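PpBBE-like 1 D396N (Physcomitrella patens subsp. patens, PDB 6EO5) is a variant of a cellobiose oxidase, a berberine bridge enzyme-like flavoprotein whose FAD is probably bound by two covalent links. Local coordinates at residues A[190-200]-A[445-456]; A[360-369]-A[389-399]. All coordinates share one frame; numbering follows the deposited sequence.

Contact 1: A[190-200]-A[445-456]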
loop_
_atom_site.group_PDB
_atom_site.type_symbol
_atom_site.label_atom_id
_atom_site.label_comp_id
_atom_site.label_asym_id
_atom_site.label_seq_id
_atom_site.Cartn_x
_atom_site.Cartn_y
_atom_site.Cartn_z
ATOM N N ASN A 190 16.472 -12.652 -14.700
ATOM C CA ASN A 190 16.239 -12.940 -13.277
ATOM C C ASN A 190 14.746 -13.070 -12.952
ATOM O O ASN A 190 14.231 -12.408 -12.050
ATOM C CB ASN A 190 16.888 -11.869 -12.395
ATOM C CG ASN A 190 18.404 -11.914 -12.442
ATOM O OD1 ASN A 190 18.993 -12.987 -12.497
ATOM N ND2 ASN A 190 19.040 -10.752 -12.419
ATOM N N LYS A 191 14.056 -13.951 -13.690
ATOM C CA LYS A 191 12.606 -14.099 -13.545
ATOM C C LYS A 191 12.187 -14.417 -12.108
ATOM O O LYS A 191 11.092 -14.025 -11.679
ATOM C CB LYS A 191 12.094 -15.196 -14.480
ATOM C CG LYS A 191 12.557 -15.058 -15.923
ATOM C CD LYS A 191 11.937 -16.125 -16.821
ATOM C CE LYS A 191 12.504 -16.033 -18.234
ATOM N NZ LYS A 191 11.808 -16.932 -19.200
ATOM N N ASP A 192 13.029 -15.135 -11.358
ATOM C CA ASP A 192 12.684 -15.505 -9.983
ATOM C C ASP A 192 12.602 -14.271 -9.090
ATOM O O ASP A 192 11.614 -14.071 -8.373
ATOM C CB ASP A 192 13.708 -16.515 -9.434
ATOM C CG ASP A 192 15.171 -16.062 -9.614
ATOM O OD1 ASP A 192 15.484 -15.344 -10.590
ATOM O OD2 ASP A 192 16.020 -16.436 -8.784
ATOM N N LEU A 193 13.634 -13.428 -9.131
ATOM C CA LEU A 193 13.602 -12.165 -8.405
ATOM C C LEU A 193 12.443 -11.292 -8.877
ATOM O O LEU A 193 11.819 -10.580 -8.077
ATOM C CB LEU A 193 14.938 -11.452 -8.588
ATOM C CG LEU A 193 15.213 -10.231 -7.727
ATOM C CD1 LEU A 193 15.132 -10.599 -6.273
ATOM C CD2 LEU A 193 16.584 -9.700 -8.066
ATOM N N TYR A 194 12.130 -11.348 -10.174
ATOM C CA TYR A 194 11.041 -10.540 -10.706
ATOM C C TYR A 194 9.697 -11.019 -10.166
ATOM O O TYR A 194 8.827 -10.207 -9.844
ATOM C CB TYR A 194 11.082 -10.567 -12.239
ATOM C CG TYR A 194 10.034 -9.723 -12.937
ATOM C CD1 TYR A 194 9.940 -8.349 -12.712
ATOM C CD2 TYR A 194 9.150 -10.300 -13.846
ATOM C CE1 TYR A 194 8.979 -7.576 -13.370
ATOM C CE2 TYR A 194 8.193 -9.542 -14.510
ATOM C CZ TYR A 194 8.110 -8.189 -14.263
ATOM O OH TYR A 194 7.146 -7.463 -14.920
ATOM N N PHE A 195 9.519 -12.333 -10.050
ATOM C CA PHE A 195 8.328 -12.879 -9.397
ATOM C C PHE A 195 8.217 -12.403 -7.949
ATOM O O PHE A 195 7.145 -11.970 -7.501
ATOM C CB PHE A 195 8.381 -14.403 -9.473
ATOM C CG PHE A 195 7.299 -15.100 -8.726
ATOM C CD1 PHE A 195 7.429 -15.360 -7.365
ATOM C CD2 PHE A 195 6.182 -15.564 -9.390
ATOM C CE1 PHE A 195 6.447 -16.029 -6.670
ATOM C CE2 PHE A 195 5.185 -16.240 -8.698
ATOM C CZ PHE A 195 5.320 -16.469 -7.336
ATOM N N ALA A 196 9.320 -12.467 -7.203
ATOM C CA ALA A 196 9.268 -12.170 -5.776
ATOM C C ALA A 196 8.898 -10.714 -5.502
ATOM O O ALA A 196 8.152 -10.433 -4.552
ATOM C CB ALA A 196 10.608 -12.508 -5.120
ATOM N N ILE A 197 9.424 -9.769 -6.292
ATOM C CA ILE A 197 9.270 -8.361 -5.926
ATOM C C ILE A 197 7.870 -7.846 -6.252
ATOM O O ILE A 197 7.464 -6.804 -5.724
ATOM C CB ILE A 197 10.351 -7.469 -6.579
ATOM C CG1 ILE A 197 10.211 -7.438 -8.102
ATOM C CG2 ILE A 197 11.760 -7.903 -6.190
ATOM C CD1 ILE A 197 9.359 -6.271 -8.621
ATOM N N ARG A 198 7.120 -8.550 -7.104
ATOM C CA ARG A 198 5.728 -8.213 -7.401
ATOM C C ARG A 198 4.798 -8.805 -6.336
ATOM O O ARG A 198 4.008 -9.720 -6.583
ATOM C CB ARG A 198 5.357 -8.708 -8.794
ATOM C CG ARG A 198 5.880 -7.840 -9.918
ATOM C CD ARG A 198 6.586 -8.650 -11.001
ATOM N NE ARG A 198 5.710 -9.129 -12.071
ATOM C CZ ARG A 198 5.704 -10.379 -12.531
ATOM N NH1 ARG A 198 6.529 -11.284 -12.024
ATOM N NH2 ARG A 198 4.884 -10.721 -13.512
ATOM N N GLY A 199 4.890 -8.249 -5.126
ATOM C CA GLY A 199 4.073 -8.735 -4.032
ATOM C C GLY A 199 4.811 -9.019 -2.729
ATOM O O GLY A 199 4.221 -8.926 -1.646
ATOM N N ALA A 200 6.099 -9.373 -2.809
ATOM C CA ALA A 200 6.881 -9.639 -1.607
ATOM C C ALA A 200 8.214 -8.898 -1.613
ATOM O O ALA A 200 9.156 -9.330 -0.947
ATOM C CB ALA A 200 7.112 -11.144 -1.428
ATOM N N SER A 445 2.523 -19.486 -2.899
ATOM C CA SER A 445 3.766 -18.986 -3.462
ATOM C C SER A 445 4.876 -18.861 -2.432
ATOM O O SER A 445 5.990 -18.474 -2.792
ATOM C CB SER A 445 3.532 -17.621 -4.138
ATOM O OG SER A 445 2.779 -17.754 -5.337
ATOM N N LEU A 446 4.611 -19.185 -1.164
ATOM C CA LEU A 446 5.587 -18.884 -0.114
ATOM C C LEU A 446 6.826 -19.773 -0.218
ATOM O O LEU A 446 7.950 -19.292 -0.021
ATOM C CB LEU A 446 4.932 -19.000 1.259
ATOM C CG LEU A 446 5.825 -18.860 2.492
ATOM C CD1 LEU A 446 6.576 -17.532 2.500
ATOM C CD2 LEU A 446 4.987 -19.025 3.746
ATOM N N SER A 447 6.648 -21.060 -0.549
ATOM C CA SER A 447 7.794 -21.935 -0.814
ATOM C C SER A 447 8.719 -21.329 -1.865
ATOM O O SER A 447 9.937 -21.242 -1.667
ATOM C CB SER A 447 7.327 -23.318 -1.283
ATOM O OG SER A 447 6.228 -23.801 -0.534
ATOM N N THR A 448 8.150 -20.919 -2.999
ATOM C CA THR A 448 8.942 -20.253 -4.028
ATOM C C THR A 448 9.633 -19.018 -3.468
ATOM O O THR A 448 10.819 -18.788 -3.733
ATOM C CB THR A 448 8.053 -19.895 -5.222
ATOM O OG1 THR A 448 7.483 -21.097 -5.756
ATOM C CG2 THR A 448 8.846 -19.207 -6.298
ATOM N N LEU A 449 8.925 -18.234 -2.654
ATOM C CA LEU A 449 9.543 -17.040 -2.096
ATOM C C LEU A 449 10.756 -17.402 -1.239
ATOM O O LEU A 449 11.812 -16.763 -1.352
ATOM C CB LEU A 449 8.503 -16.235 -1.318
ATOM C CG LEU A 449 7.443 -15.618 -2.247
ATOM C CD1 LEU A 449 6.308 -14.968 -1.489
ATOM C CD2 LEU A 449 8.082 -14.612 -3.183
ATOM N N ILE A 450 10.645 -18.461 -0.421
ATOM C CA ILE A 450 11.757 -18.854 0.454
ATOM C C ILE A 450 12.945 -19.349 -0.370
ATOM O O ILE A 450 14.097 -18.988 -0.099
ATOM C CB ILE A 450 11.294 -19.905 1.485
ATOM C CG1 ILE A 450 10.377 -19.274 2.530
ATOM C CG2 ILE A 450 12.478 -20.519 2.198
ATOM C CD1 ILE A 450 9.442 -20.276 3.177
ATOM N N ALA A 451 12.684 -20.178 -1.386
ATOM C CA ALA A 451 13.730 -20.577 -2.322
ATOM C C ALA A 451 14.493 -19.371 -2.863
ATOM O O ALA A 451 15.731 -19.364 -2.892
ATOM C CB ALA A 451 13.116 -21.370 -3.470
ATOM N N GLY A 452 13.767 -18.333 -3.287
ATOM C CA GLY A 452 14.425 -17.151 -3.808
ATOM C C GLY A 452 15.170 -16.375 -2.745
ATOM O O GLY A 452 16.179 -15.725 -3.039
ATOM N N LYS A 453 14.679 -16.410 -1.505
ATOM C CA LYS A 453 15.391 -15.756 -0.416
ATOM C C LYS A 453 16.720 -16.454 -0.159
ATOM O O LYS A 453 17.743 -15.794 0.064
ATOM C CB LYS A 453 14.514 -15.745 0.843
ATOM C CG LYS A 453 15.193 -15.274 2.123
ATOM C CD LYS A 453 15.524 -13.796 2.091
ATOM C CE LYS A 453 16.031 -13.334 3.444
ATOM N NZ LYS A 453 16.412 -11.902 3.463
ATOM N N LYS A 454 16.724 -17.795 -0.204
ATOM C CA LYS A 454 17.964 -18.546 -0.016
ATOM C C LYS A 454 18.983 -18.177 -1.081
ATOM O O LYS A 454 20.169 -17.982 -0.789
ATOM C CB LYS A 454 17.682 -20.049 -0.053
ATOM C CG LYS A 454 16.839 -20.546 1.109
ATOM C CD LYS A 454 16.384 -21.998 0.912
ATOM C CE LYS A 454 16.846 -22.901 2.059
ATOM N NZ LYS A 454 15.858 -23.983 2.348
ATOM N N LYS A 455 18.521 -18.050 -2.321
ATOM C CA LYS A 455 19.407 -17.761 -3.437
ATOM C C LYS A 455 19.990 -16.357 -3.352
ATOM O O LYS A 455 21.175 -16.163 -3.632
ATOM C CB LYS A 455 18.644 -17.962 -4.744
ATOM C CG LYS A 455 19.331 -17.432 -5.971
ATOM C CD LYS A 455 18.596 -17.899 -7.215
ATOM C CE LYS A 455 19.150 -17.261 -8.467
ATOM N NZ LYS A 455 18.591 -17.949 -9.656
ATOM N N TRP A 456 19.191 -15.366 -2.957
ATOM C CA TRP A 456 19.607 -13.979 -3.117
ATOM C C TRP A 456 20.093 -13.312 -1.841
ATOM O O TRP A 456 20.624 -12.201 -1.910
ATOM C CB TRP A 456 18.464 -13.147 -3.724
ATOM C CG TRP A 456 18.218 -13.441 -5.172
ATOM C CD1 TRP A 456 17.281 -14.290 -5.688
ATOM C CD2 TRP A 456 18.930 -12.903 -6.292
ATOM N NE1 TRP A 456 17.361 -14.310 -7.061
ATOM C CE2 TRP A 456 18.360 -13.462 -7.458
ATOM C CE3 TRP A 456 19.991 -11.996 -6.424
ATOM C CZ2 TRP A 456 18.814 -13.144 -8.740
ATOM C CZ3 TRP A 456 20.445 -11.678 -7.700
ATOM C CH2 TRP A 456 19.857 -12.253 -8.842
#
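Two donors grip a single carboxylate oxygen, Asp192 OD2, from opposite faces of its plane. Lys455 NZ forms a salt bridge with OD2 at 3.1 Å. Trp456 NE1 gives OD2 a hydrogen bond of 3.0 Å, nearly in the indole plane. Asp192 CG sits between the backbone N and the carbonyl carbon (chi1 51°), which swings the carboxylate out to the other helix. An alanine at this position would remove both bonds and would probably leave the Lys455 charge without this mate and the indole freer to turn. Leu193 CD2 lies over the six-membered ring of Trp456, 4.0 Å from its centroid, in a CH-pi contact. Asn190 OD1 touches the edge of the same ring, while its ND2 is bonded to Thr184 O. Further along, Leu449 CD2 packs 3.8 Å from Ala196 CB, and Leu449 CD1 meets Ala200 CB. The edge of the Phe195 ring rests on Ser445, with CZ 3.5 Å from OG. The helix axes approach to 9.9 Å at 120°. Val183 of strand 182-186 touches Leu193 and Trp456, Leu193 also packs on Leu175 of strand 170-176, and Tyr442 of helix 438-442 touches Ala200 and Leu449.

Contact 2: A[360-369]-A[389-399]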
loop_
_atom_site.group_PDB
_atom_site.type_symbol
_atom_site.label_atom_id
_atom_site.label_comp_id
_atom_site.label_asym_id
_atom_site.label_seq_id
_atom_site.Cartn_x
_atom_site.Cartn_y
_atom_site.Cartn_z
ATOM N N ASN A 360 -13.255 5.269 18.030
ATOM C CA ASN A 360 -12.012 5.778 17.466
ATOM C C ASN A 360 -11.336 4.699 16.613
ATOM O O ASN A 360 -10.205 4.277 16.862
ATOM C CB ASN A 360 -11.096 6.307 18.577
ATOM C CG ASN A 360 -9.979 7.213 18.054
ATOM O OD1 ASN A 360 -9.967 7.626 16.889
ATOM N ND2 ASN A 360 -9.030 7.522 18.926
ATOM N N ALA A 361 -12.079 4.248 15.597
ATOM C CA ALA A 361 -11.623 3.280 14.606
ATOM C C ALA A 361 -12.309 3.568 13.269
ATOM O O ALA A 361 -13.272 4.337 13.197
ATOM C CB ALA A 361 -11.920 1.849 15.050
ATOM N N TYR A 362 -11.815 2.939 12.199
ATOM C CA TYR A 362 -12.511 3.006 10.919
ATOM C C TYR A 362 -12.242 1.744 10.103
ATOM O O TYR A 362 -11.346 0.954 10.411
ATOM C CB TYR A 362 -12.140 4.271 10.143
ATOM C CG TYR A 362 -10.683 4.415 9.793
ATOM C CD1 TYR A 362 -10.190 3.924 8.598
ATOM C CD2 TYR A 362 -9.811 5.081 10.634
ATOM C CE1 TYR A 362 -8.852 4.069 8.271
ATOM C CE2 TYR A 362 -8.477 5.232 10.316
ATOM C CZ TYR A 362 -7.995 4.723 9.137
ATOM O OH TYR A 362 -6.660 4.875 8.795
ATOM N N PHE A 363 -13.059 1.557 9.059
ATOM C CA PHE A 363 -13.121 0.310 8.291
ATOM C C PHE A 363 -13.418 0.618 6.826
ATOM O O PHE A 363 -14.431 1.259 6.518
ATOM C CB PHE A 363 -14.184 -0.619 8.883
ATOM C CG PHE A 363 -13.975 -0.890 10.347
ATOM C CD1 PHE A 363 -14.464 -0.008 11.309
ATOM C CD2 PHE A 363 -13.250 -2.001 10.769
ATOM C CE1 PHE A 363 -14.240 -0.235 12.669
ATOM C CE2 PHE A 363 -13.040 -2.233 12.127
ATOM C CZ PHE A 363 -13.537 -1.350 13.071
ATOM N N ILE A 364 -12.544 0.158 5.924
ATOM C CA ILE A 364 -12.582 0.513 4.507
ATOM C C ILE A 364 -12.517 -0.769 3.683
ATOM O O ILE A 364 -11.681 -1.638 3.948
ATOM C CB ILE A 364 -11.419 1.459 4.137
ATOM C CG1 ILE A 364 -11.470 2.731 4.977
ATOM C CG2 ILE A 364 -11.387 1.794 2.630
ATOM C CD1 ILE A 364 -10.322 3.657 4.693
ATOM N N TYR A 365 -13.375 -0.870 2.660
ATOM C CA TYR A 365 -13.557 -2.099 1.883
ATOM C C TYR A 365 -13.241 -1.798 0.424
ATOM O O TYR A 365 -14.058 -1.185 -0.269
ATOM C CB TYR A 365 -14.985 -2.628 2.028
ATOM C CG TYR A 365 -15.462 -2.800 3.461
ATOM C CD1 TYR A 365 -15.790 -1.698 4.247
ATOM C CD2 TYR A 365 -15.613 -4.064 4.022
ATOM C CE1 TYR A 365 -16.237 -1.856 5.557
ATOM C CE2 TYR A 365 -16.065 -4.227 5.331
ATOM C CZ TYR A 365 -16.374 -3.118 6.092
ATOM O OH TYR A 365 -16.830 -3.264 7.389
ATOM N N ASN A 366 -12.066 -2.219 -0.047
ATOM C CA ASN A 366 -11.669 -1.996 -1.438
ATOM C C ASN A 366 -12.253 -3.087 -2.320
ATOM O O ASN A 366 -12.034 -4.273 -2.062
ATOM C CB ASN A 366 -10.152 -1.989 -1.581
ATOM C CG ASN A 366 -9.517 -0.815 -0.905
ATOM O OD1 ASN A 366 -10.181 0.174 -0.613
ATOM N ND2 ASN A 366 -8.212 -0.910 -0.655
ATOM N N LEU A 367 -12.965 -2.699 -3.374
ATOM C CA LEU A 367 -13.637 -3.677 -4.216
ATOM C C LEU A 367 -12.652 -4.288 -5.210
ATOM O O LEU A 367 -11.919 -3.564 -5.891
ATOM C CB LEU A 367 -14.803 -3.022 -4.952
ATOM C CG LEU A 367 -15.564 -3.945 -5.895
ATOM C CD1 LEU A 367 -16.423 -4.894 -5.076
ATOM C CD2 LEU A 367 -16.399 -3.143 -6.890
ATOM N N TYR A 368 -12.622 -5.629 -5.271
ATOM C CA TYR A 368 -11.843 -6.351 -6.267
ATOM C C TYR A 368 -12.851 -6.897 -7.295
ATOM O O TYR A 368 -13.330 -6.142 -8.150
ATOM C CB TYR A 368 -10.979 -7.444 -5.642
ATOM C CG TYR A 368 -9.753 -6.965 -4.878
ATOM C CD1 TYR A 368 -9.871 -6.102 -3.786
ATOM C CD2 TYR A 368 -8.479 -7.396 -5.236
ATOM C CE1 TYR A 368 -8.753 -5.668 -3.086
ATOM C CE2 TYR A 368 -7.357 -6.966 -4.542
ATOM C CZ TYR A 368 -7.503 -6.106 -3.468
ATOM O OH TYR A 368 -6.392 -5.693 -2.763
ATOM N N GLY A 369 -13.161 -8.192 -7.245
ATOM C CA GLY A 369 -14.237 -8.736 -8.052
ATOM C C GLY A 369 -13.769 -9.348 -9.361
ATOM O O GLY A 369 -12.689 -9.061 -9.879
ATOM N N SER A 389 -10.909 -12.553 -4.592
ATOM C CA SER A 389 -11.765 -12.001 -3.556
ATOM C C SER A 389 -12.764 -11.022 -4.154
ATOM O O SER A 389 -12.575 -10.494 -5.253
ATOM C CB SER A 389 -10.933 -11.271 -2.506
ATOM O OG SER A 389 -10.432 -10.077 -3.099
ATOM N N LEU A 390 -13.831 -10.764 -3.397
ATOM C CA LEU A 390 -14.724 -9.670 -3.760
ATOM C C LEU A 390 -14.170 -8.337 -3.263
ATOM O O LEU A 390 -14.122 -7.361 -4.024
ATOM C CB LEU A 390 -16.124 -9.928 -3.204
ATOM C CG LEU A 390 -17.238 -8.959 -3.590
ATOM C CD1 LEU A 390 -17.387 -8.830 -5.121
ATOM C CD2 LEU A 390 -18.556 -9.383 -2.930
ATOM N N TYR A 391 -13.714 -8.287 -2.006
ATOM C CA TYR A 391 -13.145 -7.067 -1.451
ATOM C C TYR A 391 -12.218 -7.408 -0.288
ATOM O O TYR A 391 -12.268 -8.508 0.273
ATOM C CB TYR A 391 -14.248 -6.091 -1.014
ATOM C CG TYR A 391 -15.207 -6.639 0.018
ATOM C CD1 TYR A 391 -14.892 -6.602 1.380
ATOM C CD2 TYR A 391 -16.439 -7.165 -0.358
ATOM C CE1 TYR A 391 -15.763 -7.088 2.322
ATOM C CE2 TYR A 391 -17.325 -7.651 0.583
ATOM C CZ TYR A 391 -16.981 -7.615 1.922
ATOM O OH TYR A 391 -17.850 -8.105 2.879
ATOM N N SER A 392 -11.362 -6.446 0.060
ATOM C CA SER A 392 -10.524 -6.496 1.249
ATOM C C SER A 392 -11.137 -5.620 2.333
ATOM O O SER A 392 -11.881 -4.684 2.037
ATOM C CB SER A 392 -9.117 -5.995 0.941
ATOM O OG SER A 392 -9.163 -4.644 0.477
ATOM N N ILE A 393 -10.822 -5.912 3.594
ATOM C CA ILE A 393 -11.246 -5.065 4.710
ATOM C C ILE A 393 -10.004 -4.488 5.377
ATOM O O ILE A 393 -9.147 -5.239 5.862
ATOM C CB ILE A 393 -12.099 -5.823 5.744
ATOM C CG1 ILE A 393 -13.284 -6.543 5.104
ATOM C CG2 ILE A 393 -12.611 -4.850 6.797
ATOM C CD1 ILE A 393 -14.164 -7.247 6.129
ATOM N N GLN A 394 -9.918 -3.164 5.435
ATOM C CA GLN A 394 -8.892 -2.499 6.228
ATOM C C GLN A 394 -9.494 -2.099 7.574
ATOM O O GLN A 394 -10.508 -1.390 7.617
ATOM C CB GLN A 394 -8.321 -1.283 5.500
ATOM C CG GLN A 394 -7.040 -0.772 6.140
ATOM C CD GLN A 394 -6.652 0.621 5.687
ATOM O OE1 GLN A 394 -5.758 1.247 6.261
ATOM N NE2 GLN A 394 -7.327 1.116 4.662
ATOM N N MET A 395 -8.870 -2.554 8.664
ATOM C CA MET A 395 -9.368 -2.358 10.026
ATOM C C MET A 395 -8.332 -1.585 10.834
ATOM O O MET A 395 -7.262 -2.122 11.136
ATOM C CB MET A 395 -9.656 -3.703 10.690
ATOM C CG MET A 395 -10.259 -4.720 9.763
ATOM S SD MET A 395 -10.081 -6.381 10.415
ATOM C CE MET A 395 -10.882 -7.372 9.172
ATOM N N VAL A 396 -8.654 -0.349 11.212
ATOM C CA VAL A 396 -7.727 0.545 11.904
ATOM C C VAL A 396 -8.351 0.982 13.226
ATOM O O VAL A 396 -9.505 1.421 13.250
ATOM C CB VAL A 396 -7.383 1.782 11.046
ATOM C CG1 VAL A 396 -6.362 2.661 11.756
ATOM C CG2 VAL A 396 -6.883 1.375 9.666
ATOM N N ALA A 397 -7.589 0.865 14.322
ATOM C CA ALA A 397 -7.975 1.400 15.629
ATOM C C ALA A 397 -6.871 2.309 16.146
ATOM O O ALA A 397 -5.710 1.896 16.221
ATOM C CB ALA A 397 -8.248 0.290 16.643
ATOM N N SER A 398 -7.237 3.535 16.516
ATOM C CA SER A 398 -6.284 4.587 16.841
ATOM C C SER A 398 -6.403 4.993 18.302
ATOM O O SER A 398 -7.408 4.725 18.970
ATOM C CB SER A 398 -6.495 5.826 15.960
ATOM O OG SER A 398 -6.395 5.506 14.585
ATOM N N TRP A 399 -5.351 5.648 18.793
ATOM C CA TRP A 399 -5.381 6.259 20.112
ATOM C C TRP A 399 -4.405 7.421 20.146
ATOM O O TRP A 399 -3.468 7.492 19.351
ATOM C CB TRP A 399 -5.066 5.254 21.229
ATOM C CG TRP A 399 -3.742 4.518 21.150
ATOM C CD1 TRP A 399 -2.582 4.833 21.813
ATOM C CD2 TRP A 399 -3.464 3.312 20.414
ATOM N NE1 TRP A 399 -1.603 3.906 21.526
ATOM C CE2 TRP A 399 -2.118 2.964 20.673
ATOM C CE3 TRP A 399 -4.222 2.496 19.567
ATOM C CZ2 TRP A 399 -1.516 1.836 20.107
ATOM C CZ3 TRP A 399 -3.623 1.379 19.011
ATOM C CH2 TRP A 399 -2.281 1.058 19.282
HETATM O O HOH W 1 -8.658 6.018 21.391
HETATM O O HOH W 2 -9.782 -2.512 1.876
HETATM O O HOH W 3 -6.773 -4.073 -0.902
#
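Strands 361-367 and 391-398 run antiparallel, with axes 4.6 Å apart at closest, and Tyr362-Val396 and Ile364-Gln394 are hydrogen-bonded pairs. Each pair has two backbone bonds, the shortest being Gln394 N to Ile364 O at 2.8 Å. Beyond Asn366 the pairing runs on into the loop, where Tyr368 N binds Leu390 O and Gly369 N binds Ser389 O. The Tyr362 ring lies beside Val396 and turns one face to it, with Val396 CB 3.8 Å from the ring centroid in a CH-pi contact. With chi1 at 61° the ring tucks back over its own backbone and comes to lie on Val396. On the other face of the sheet, Tyr365 CD2 meets Tyr391 CE1 at 3.5 Å, and the two rings meet obliquely, with planes at 71°. Ile393 CG1 also touches Tyr365 CD2, at 3.6 Å. These strands belong to an antiparallel seven-stranded sheet, consistent with the substrate domain of berberine bridge enzyme relatives. Strand 253-259 flanks 361-367, and strand 331-338 flanks 391-398, where Leu390 and Tyr391 form a classic beta bulge opposite Val338. The direct bond from Asn366 N to Ser392 O is weak. A water there accepts from Asn366 N at 3.0 Å and donates to Ile364 O. Ser392 OG meets the same water, and the Asn366 side chain comes within about 5 Å of the FAD. Gln394 extends on the face of Tyr362 and Val396, its NE2 3.9 Å from Ile364 CD1 and its OE1 bonded to Tyr83 OH.

How the contacts relate
The centres of contact 1 and contact 2 are about 28 Å apart, and their nearest atoms are about 11 Å apart, without touching. They share no helix or sheet. Along the chain the order is 190-200, 360-369, 389-399, 445-456, so contact 2 is a short-range pairing and contact 1 joins distant parts of the chain. Contact 1 packs two helices beside the sheet that holds strands 170-176 and 182-186. Contact 2 lies within the seven-stranded sheet. Contact 2 comes near the FAD through Asn366, while the Leu193 side chain in contact 1 stays about 10 Å away from it.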